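Local coordinates for methyltransferase (Streptomyces regensis, PDB 5N5D), which transfers a methyl group from S-adenosylmethionine to an oxygen of its substrate as an O-methyltransferase of tomaymycin synthesis, at the interface of chains A and B. Numbering follows the deposited sequence. Chains: chain A/B, Methyltransferase.

The four contacts run along one two-fold symmetric interface between chains A and B. Contact 1 lies on the symmetry axis. Contact 2 is about 12 Å from contact 1, contact 3 about 18 Å and contact 4 about 20 Å, measured between centres of C-alpha atoms. Contacts 2 and 3 are about 8 Å apart and share A:His194 and A:Ser207. Contact 3 is about 10 Å from contact 4, and both use A:Ala205. A:Gln209 joins contacts 1 and 2. Strand 203-211 of chain A takes part in all four, and helix 6-21 of chain B in the first three. The contacts recur with the chains exchanged, which suggests a dimer.

Contact 1: the interface of chains A and B. Residues chain A 10, 209-211, 216; chain B 10, 209-211, 216.
Strand 203-211 of each chain meets its twin antiparallel, and helix 6-21 of each chain packs beside the pair. A:Tyr216 and B:Tyr216 come from the loops that precede strand 217-224. The Rossmann-like O-methyltransferase fold is thus joined to its copy by a short two-stranded bridge. A:Thr210 pairs with B:Thr210 at its middle. A:Val211 N bonds to B:Gln209 O at 3.1 Å, and the twin bond runs the other way. Water 2 links A:Gln209 N to B:Val211 O.

The A:Gln209 side-chain amide reaches a backbone carbonyl of the partner's helix 6-21. Its NE2 donates to B:Trp10 O at 2.8 Å. The bond is nearly straight, 178° at H, and lies on a carbonyl lone pair. The chain is extended beyond CG (chi2 175°), which carries the amide across to the helix. Its other end, OE1, accepts from A:Tyr216 OH at 2.6 Å. The phenol therefore helps to fix the amide's rotation. The face of the A:Tyr216 ring lies against the B:Trp10 indole, whose NE1 sits over its rim. A:Tyr216 CE1 is 3.5 Å from B:Trp10 CD1. A:Val211 and B:Val211 cross at about a right angle, with their CG1 methyls 3.7 Å apart.

Contact 2: the interface of chains A and B. Residues chain A 171-172, 177, 194, 207, 209; chain B 13, 17.
This is an apolar knob-in-pocket contact that probably helps to hold two O-methyltransferase subunits of Rossmann-like fold together. B:Phe17, on helix 6-21, inserts its ring between strand 203-211, helix 185-198 and the 171-172 loop of chain A. B:Val13, one turn earlier on the same helix, packs beside it.

The B:Phe17 ring meets A:Ser207 by its face. A:Ser207 CB stands over it in a CH-pi contact, 3.7 Å from the ring centroid and shifted toward the rim. The far edge of the ring points at the loop. A:Val171 O lies in the ring plane, 3.6 Å from B:Phe17 CZ, and A:Val172 CG2 is also at this edge. A:Val177 CG1 is a more distant neighbour of B:Phe17 CE1. The imidazole of A:His194 lies above the same face, displaced beyond the CD1-CE1 rim, its plane about 20° from parallel. Its NE2 comes within 3.3 Å of B:Phe17 CE1.

A:His194 NE2 also shares a hydrogen bond of 3.0 Å with A:Ser207 OG, which ties two walls of the pocket together. A:Ser207 OG is anti to its carbonyl carbon (chi1 -67°), turned toward the imidazole. B:Val13 CG1 lies over the face of the A:Gln209 amide, 3.4 Å from CD, on the same helix whose carbonyl that amide binds.

Contact 3: the interface of chains A and B. Residues chain A 194, 197-198, 205-207, 220; chain B 20-21.
A:Ser207 OG, a hydroxyl oxygen, takes part in two hydrogen bonds within chain A. It shares a hydrogen bond of 2.7 Å with A:Thr220 OG1 on the neighbouring strand, besides its bond to A:His194. Against this polar group comes a methyl of the partner: B:Leu21 CD1 lies 3.4 Å from A:Ser207 OG. The same methyl is 3.7 Å from A:His194 CD2, at the side of the imidazole.

B:Leu21 fills the cleft between strand 203-211 and helix 185-198 of chain A, in a largely apolar docking that probably helps hold the dimer. Its extended side chain (chi2 -175°) sends CD1 toward the strand and the imidazole, while the other branch, CD2, turns to the helix. There CD2 packs tightly on A:Leu197 CB, at 3.4 Å. An alanine in place of B:Leu21 would lack both methyls, and is likely to leave a gap between A:Leu197 and A:Ser207 and weaken the grip of the helix end.

The backbone of B:Leu21 is also tied across the interface. Water 3 bridges B:Leu21 O, at 2.9 Å, to A:Ala205 N. B:Leu20 packs against helix 185-198. Its CD1 touches A:His194 CB at 3.7 Å, and its CD2 meets A:Ala198 CB at 3.6 Å. Its two methyls thus touch residues one turn apart on that helix. The site lies where the C-terminal end of helix 6-21 of chain B docks between helix 185-198 and strand 203-211 of chain A.

Contact 4: the interface of chains A and B. Residues chain A 204-205, 221, 223; chain B 55, 58-59.
A:Leu223 has CG anti to the backbone N (chi1 176°), which swings its two methyls toward helix 47-60 of chain B. B:Leu55 has CG anti to the carbonyl carbon (chi1 -65°) and points back at strands 203-211 and 217-224 of chain A. The contact is an apolar helix-on-strand packing between two subunits of Rossmann-like fold, and it probably steadies their pairing.

The two methyls of A:Leu223 divide their partners. CD1 slides alongside B:Leu59 and packs tightly on its CD2, at 3.4 Å. CD2 lies across B:Arg58, 3.6 Å from CB. It also comes to 3.8 Å from B:Arg58 NE. The leucine thus crosses the aliphatic part of B:Arg58 at a slant. A serine at A:Leu223 would put a small hydroxyl in place of the branched group, and would probably leave B:Leu59 CD2 and B:Arg58 CB without their apolar partner.

B:Leu55 reaches both strands. Its CD1 lies near the backbone of A:Ala205 and is 3.7 Å from A:Leu221 O. A:Leu221 passes B:Leu55 in the opposite direction, but it meets B:Leu59 tip to tip. There A:Leu221 CD2 is 4.0 Å from B:Leu59 CD1. The other methyl of B:Leu55 turns to A:Thr204. A:Thr204 CG2 rests 3.7 Å from B:Leu55 CD2.

Contact 1: the interface of chains A and B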
# COMPACT_ATOMS: atom_id res chain seq x y z
N TRP A 10 -17.95 -7.64 -1.80
CA TRP A 10 -16.73 -7.05 -1.25
C TRP A 10 -16.39 -7.66 0.10
O TRP A 10 -15.22 -7.92 0.39
CB TRP A 10 -16.90 -5.54 -1.10
CG TRP A 10 -17.05 -4.81 -2.39
CD1 TRP A 10 -16.77 -5.28 -3.64
CD2 TRP A 10 -17.50 -3.46 -2.56
NE1 TRP A 10 -17.03 -4.30 -4.58
CE2 TRP A 10 -17.48 -3.18 -3.94
CE3 TRP A 10 -17.93 -2.47 -1.67
CZ2 TRP A 10 -17.87 -1.94 -4.45
CZ3 TRP A 10 -18.32 -1.25 -2.18
CH2 TRP A 10 -18.29 -1.00 -3.56
N GLN A 209 -7.77 4.05 -4.35
CA GLN A 209 -9.15 3.75 -4.00
C GLN A 209 -9.29 2.27 -3.66
O GLN A 209 -8.75 1.41 -4.35
CB GLN A 209 -10.09 4.09 -5.17
CG GLN A 209 -10.00 5.51 -5.72
CD GLN A 209 -10.89 5.69 -6.96
OE1 GLN A 209 -12.12 5.67 -6.87
NE2 GLN A 209 -10.26 5.85 -8.12
N THR A 210 -10.04 1.98 -2.59
CA THR A 210 -10.20 0.62 -2.11
C THR A 210 -11.67 0.30 -1.87
O THR A 210 -12.51 1.19 -1.71
CB THR A 210 -9.43 0.38 -0.80
OG1 THR A 210 -9.97 1.20 0.24
CG2 THR A 210 -7.95 0.70 -0.97
N VAL A 211 -11.97 -1.00 -1.86
CA VAL A 211 -13.26 -1.51 -1.40
C VAL A 211 -12.97 -2.69 -0.49
O VAL A 211 -11.83 -3.14 -0.34
CB VAL A 211 -14.20 -1.91 -2.56
CG1 VAL A 211 -14.52 -0.70 -3.44
CG2 VAL A 211 -13.62 -3.07 -3.38
N TYR A 216 -16.59 1.60 -0.14
CA TYR A 216 -15.75 2.33 -1.09
C TYR A 216 -15.11 3.53 -0.41
O TYR A 216 -15.82 4.39 0.13
CB TYR A 216 -16.60 2.76 -2.28
CG TYR A 216 -15.98 3.76 -3.22
CD1 TYR A 216 -14.77 3.52 -3.85
CD2 TYR A 216 -16.65 4.94 -3.54
CE1 TYR A 216 -14.22 4.43 -4.74
CE2 TYR A 216 -16.11 5.85 -4.42
CZ TYR A 216 -14.90 5.59 -5.02
OH TYR A 216 -14.37 6.51 -5.91
N TRP B 10 -15.24 5.77 -10.19
CA TRP B 10 -13.90 5.24 -9.95
C TRP B 10 -12.89 5.84 -10.91
O TRP B 10 -11.79 6.23 -10.50
CB TRP B 10 -13.93 3.72 -10.07
CG TRP B 10 -14.78 3.04 -9.05
CD1 TRP B 10 -15.30 3.59 -7.91
CD2 TRP B 10 -15.19 1.68 -9.07
NE1 TRP B 10 -16.01 2.64 -7.22
CE2 TRP B 10 -15.96 1.46 -7.91
CE3 TRP B 10 -14.99 0.62 -9.96
CZ2 TRP B 10 -16.53 0.23 -7.62
CZ3 TRP B 10 -15.55 -0.60 -9.67
CH2 TRP B 10 -16.31 -0.79 -8.51
N GLN B 209 -8.24 -4.91 -1.83
CA GLN B 209 -9.08 -4.75 -3.02
C GLN B 209 -9.06 -3.28 -3.44
O GLN B 209 -9.31 -2.39 -2.62
CB GLN B 209 -10.53 -5.19 -2.75
CG GLN B 209 -10.73 -6.56 -2.04
CD GLN B 209 -12.20 -6.85 -1.61
OE1 GLN B 209 -13.11 -6.88 -2.44
NE2 GLN B 209 -12.40 -7.07 -0.32
N THR B 210 -8.79 -3.03 -4.71
CA THR B 210 -8.72 -1.68 -5.24
C THR B 210 -9.73 -1.49 -6.36
O THR B 210 -10.18 -2.45 -6.99
CB THR B 210 -7.32 -1.36 -5.78
OG1 THR B 210 -7.04 -2.19 -6.91
CG2 THR B 210 -6.26 -1.56 -4.71
N VAL B 211 -10.09 -0.23 -6.58
CA VAL B 211 -10.86 0.18 -7.74
C VAL B 211 -10.19 1.42 -8.32
O VAL B 211 -9.32 2.04 -7.71
CB VAL B 211 -12.34 0.45 -7.41
CG1 VAL B 211 -13.00 -0.80 -6.85
CG2 VAL B 211 -12.49 1.62 -6.43
N TYR B 216 -12.38 -3.15 -10.75
CA TYR B 216 -12.24 -3.84 -9.47
C TYR B 216 -11.18 -4.93 -9.58
O TYR B 216 -11.24 -5.78 -10.47
CB TYR B 216 -13.60 -4.43 -9.09
CG TYR B 216 -13.63 -5.37 -7.90
CD1 TYR B 216 -13.25 -4.95 -6.64
CD2 TYR B 216 -14.12 -6.66 -8.05
CE1 TYR B 216 -13.32 -5.81 -5.55
CE2 TYR B 216 -14.19 -7.52 -6.98
CZ TYR B 216 -13.80 -7.09 -5.74
OH TYR B 216 -13.88 -7.97 -4.68
O HOH W 1 -9.44 -3.70 0.70
O HOH W 2 -7.19 3.33 -7.16

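Contact 2: the interface of chains A and B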
# COMPACT_ATOMS: atom_id res chain seq x y z
N VAL A 171 -9.84 9.46 2.08
CA VAL A 171 -9.65 10.63 1.23
C VAL A 171 -10.59 10.65 0.02
O VAL A 171 -10.45 11.52 -0.83
CB VAL A 171 -8.18 10.74 0.76
CG1 VAL A 171 -7.25 10.94 1.93
CG2 VAL A 171 -7.78 9.53 -0.09
N VAL A 172 -11.53 9.72 -0.08
CA VAL A 172 -12.35 9.59 -1.28
C VAL A 172 -13.71 10.26 -1.12
O VAL A 172 -14.22 10.87 -2.06
CB VAL A 172 -12.49 8.10 -1.67
CG1 VAL A 172 -13.64 7.88 -2.66
CG2 VAL A 172 -11.19 7.60 -2.27
N VAL A 177 -14.70 14.37 -3.67
CA VAL A 177 -13.44 15.10 -3.72
C VAL A 177 -13.20 15.72 -5.09
O VAL A 177 -12.41 16.67 -5.21
CB VAL A 177 -12.28 14.16 -3.31
CG1 VAL A 177 -11.97 13.16 -4.43
CG2 VAL A 177 -11.05 14.95 -2.91
N HIS A 194 -4.48 17.53 -1.25
CA HIS A 194 -3.94 17.03 -2.50
C HIS A 194 -3.32 18.16 -3.31
O HIS A 194 -2.30 17.96 -3.98
CB HIS A 194 -5.02 16.31 -3.30
CG HIS A 194 -5.29 14.93 -2.80
ND1 HIS A 194 -5.99 14.68 -1.64
CD2 HIS A 194 -4.89 13.72 -3.27
CE1 HIS A 194 -6.04 13.38 -1.43
NE2 HIS A 194 -5.39 12.77 -2.40
N SER A 207 -2.52 8.18 -4.28
CA SER A 207 -3.76 7.86 -3.61
C SER A 207 -4.41 6.66 -4.28
O SER A 207 -4.43 6.55 -5.52
CB SER A 207 -4.72 9.04 -3.61
OG SER A 207 -4.20 10.08 -2.80
N GLN A 209 -7.77 4.05 -4.35
CA GLN A 209 -9.15 3.75 -4.00
C GLN A 209 -9.29 2.27 -3.66
O GLN A 209 -8.75 1.41 -4.35
CB GLN A 209 -10.09 4.09 -5.17
CG GLN A 209 -10.00 5.51 -5.72
CD GLN A 209 -10.89 5.69 -6.96
OE1 GLN A 209 -12.12 5.67 -6.87
NE2 GLN A 209 -10.26 5.85 -8.12
N VAL B 13 -12.29 9.69 -10.00
CA VAL B 13 -11.49 9.89 -8.80
C VAL B 13 -10.02 9.58 -9.08
O VAL B 13 -9.13 10.31 -8.63
CB VAL B 13 -12.06 9.03 -7.65
CG1 VAL B 13 -11.13 9.06 -6.45
CG2 VAL B 13 -13.43 9.52 -7.25
N PHE B 17 -7.00 12.25 -8.57
CA PHE B 17 -5.81 12.05 -7.74
C PHE B 17 -4.54 12.08 -8.58
O PHE B 17 -3.55 12.73 -8.22
CB PHE B 17 -5.90 10.72 -7.00
CG PHE B 17 -6.90 10.68 -5.89
CD1 PHE B 17 -7.15 11.78 -5.09
CD2 PHE B 17 -7.58 9.49 -5.61
CE1 PHE B 17 -8.07 11.71 -4.06
CE2 PHE B 17 -8.49 9.43 -4.58
CZ PHE B 17 -8.74 10.53 -3.81

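Contact 3: the interface of chains A and B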
# COMPACT_ATOMS: atom_id res chain seq x y z
N HIS A 194 -4.48 17.53 -1.25
CA HIS A 194 -3.94 17.03 -2.50
C HIS A 194 -3.32 18.16 -3.31
O HIS A 194 -2.30 17.96 -3.98
CB HIS A 194 -5.02 16.31 -3.30
CG HIS A 194 -5.29 14.93 -2.80
ND1 HIS A 194 -5.99 14.68 -1.64
CD2 HIS A 194 -4.89 13.72 -3.27
CE1 HIS A 194 -6.04 13.38 -1.43
NE2 HIS A 194 -5.39 12.77 -2.40
N LEU A 197 0.11 18.75 -1.95
CA LEU A 197 1.03 17.76 -2.48
C LEU A 197 1.46 18.11 -3.91
O LEU A 197 2.64 18.01 -4.24
CB LEU A 197 0.40 16.37 -2.43
CG LEU A 197 0.34 15.72 -1.05
CD1 LEU A 197 -0.58 14.52 -1.07
CD2 LEU A 197 1.76 15.33 -0.59
N ALA A 198 0.51 18.53 -4.75
CA ALA A 198 0.86 18.90 -6.11
C ALA A 198 1.85 20.06 -6.14
O ALA A 198 2.72 20.12 -7.01
CB ALA A 198 -0.39 19.29 -6.90
N ALA A 205 3.74 11.37 -3.54
CA ALA A 205 2.60 10.64 -2.99
C ALA A 205 1.78 9.96 -4.08
O ALA A 205 1.95 10.20 -5.28
CB ALA A 205 1.70 11.57 -2.17
N THR A 206 0.90 9.07 -3.63
CA THR A 206 -0.13 8.49 -4.48
C THR A 206 -1.37 8.26 -3.63
O THR A 206 -1.29 8.17 -2.40
CB THR A 206 0.34 7.18 -5.14
OG1 THR A 206 -0.55 6.83 -6.20
CG2 THR A 206 0.39 6.03 -4.12
N SER A 207 -2.52 8.18 -4.28
CA SER A 207 -3.76 7.86 -3.61
C SER A 207 -4.41 6.66 -4.28
O SER A 207 -4.43 6.55 -5.52
CB SER A 207 -4.72 9.04 -3.61
OG SER A 207 -4.20 10.08 -2.80
N THR A 220 -4.23 7.99 1.02
CA THR A 220 -3.07 8.62 0.41
C THR A 220 -1.82 8.15 1.14
O THR A 220 -1.79 8.12 2.37
CB THR A 220 -3.17 10.14 0.48
OG1 THR A 220 -4.36 10.56 -0.18
CG2 THR A 220 -1.95 10.80 -0.19
N LEU B 20 -3.00 15.44 -9.69
CA LEU B 20 -2.27 16.20 -8.69
C LEU B 20 -1.03 15.49 -8.18
O LEU B 20 -0.07 16.16 -7.78
CB LEU B 20 -3.19 16.52 -7.51
CG LEU B 20 -4.35 17.46 -7.85
CD1 LEU B 20 -5.40 17.49 -6.74
CD2 LEU B 20 -3.81 18.85 -8.10
N LEU B 21 -1.00 14.16 -8.22
CA LEU B 21 0.04 13.43 -7.52
C LEU B 21 1.02 12.68 -8.42
O LEU B 21 2.14 12.40 -7.96
CB LEU B 21 -0.59 12.41 -6.56
CG LEU B 21 -1.51 12.98 -5.48
CD1 LEU B 21 -1.94 11.85 -4.54
CD2 LEU B 21 -0.84 14.09 -4.70
O HOH W 3 3.16 13.42 -5.46

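Contact 4: the interface of chains A and B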
# COMPACT_ATOMS: atom_id res chain seq x y z
N THR A 204 6.37 13.22 -2.04
CA THR A 204 5.82 12.59 -3.23
C THR A 204 4.84 11.52 -2.80
O THR A 204 5.05 10.86 -1.78
CB THR A 204 6.96 12.03 -4.11
OG1 THR A 204 6.42 11.51 -5.33
CG2 THR A 204 7.76 10.98 -3.38
N ALA A 205 3.74 11.37 -3.54
CA ALA A 205 2.60 10.64 -2.99
C ALA A 205 1.78 9.96 -4.08
O ALA A 205 1.95 10.20 -5.28
CB ALA A 205 1.70 11.57 -2.17
N LEU A 221 -0.80 7.80 0.37
CA LEU A 221 0.50 7.43 0.91
C LEU A 221 1.52 8.41 0.38
O LEU A 221 1.67 8.55 -0.84
CB LEU A 221 0.87 5.99 0.54
CG LEU A 221 2.12 5.46 1.25
CD1 LEU A 221 2.05 3.95 1.35
CD2 LEU A 221 3.40 5.88 0.52
N LEU A 223 5.58 10.01 0.78
CA LEU A 223 6.96 9.84 1.22
C LEU A 223 7.61 11.20 1.28
O LEU A 223 7.63 11.93 0.27
CB LEU A 223 7.72 8.92 0.26
CG LEU A 223 9.21 8.73 0.55
CD1 LEU A 223 9.41 7.96 1.84
CD2 LEU A 223 9.86 8.00 -0.62
N LEU B 55 6.89 4.07 -4.57
CA LEU B 55 7.00 4.52 -3.19
C LEU B 55 7.34 3.36 -2.25
O LEU B 55 8.12 3.54 -1.31
CB LEU B 55 5.70 5.20 -2.77
CG LEU B 55 5.41 6.50 -3.53
CD1 LEU B 55 4.01 6.98 -3.22
CD2 LEU B 55 6.42 7.58 -3.18
N ARG B 58 11.05 2.78 -2.53
CA ARG B 58 11.83 3.82 -1.86
C ARG B 58 11.70 3.73 -0.34
O ARG B 58 12.68 3.97 0.38
CB ARG B 58 11.39 5.19 -2.36
CG ARG B 58 11.76 5.42 -3.80
CD ARG B 58 11.26 6.75 -4.29
NE ARG B 58 12.00 7.86 -3.73
CZ ARG B 58 11.89 9.11 -4.16
NH1 ARG B 58 11.06 9.39 -5.15
NH2 ARG B 58 12.60 10.08 -3.60
N LEU B 59 10.51 3.39 0.16
CA LEU B 59 10.32 3.25 1.60
C LEU B 59 11.17 2.12 2.16
O LEU B 59 11.69 2.22 3.28
CB LEU B 59 8.85 2.98 1.90
CG LEU B 59 7.95 4.20 1.90
CD1 LEU B 59 6.50 3.77 1.84
CD2 LEU B 59 8.23 5.03 3.14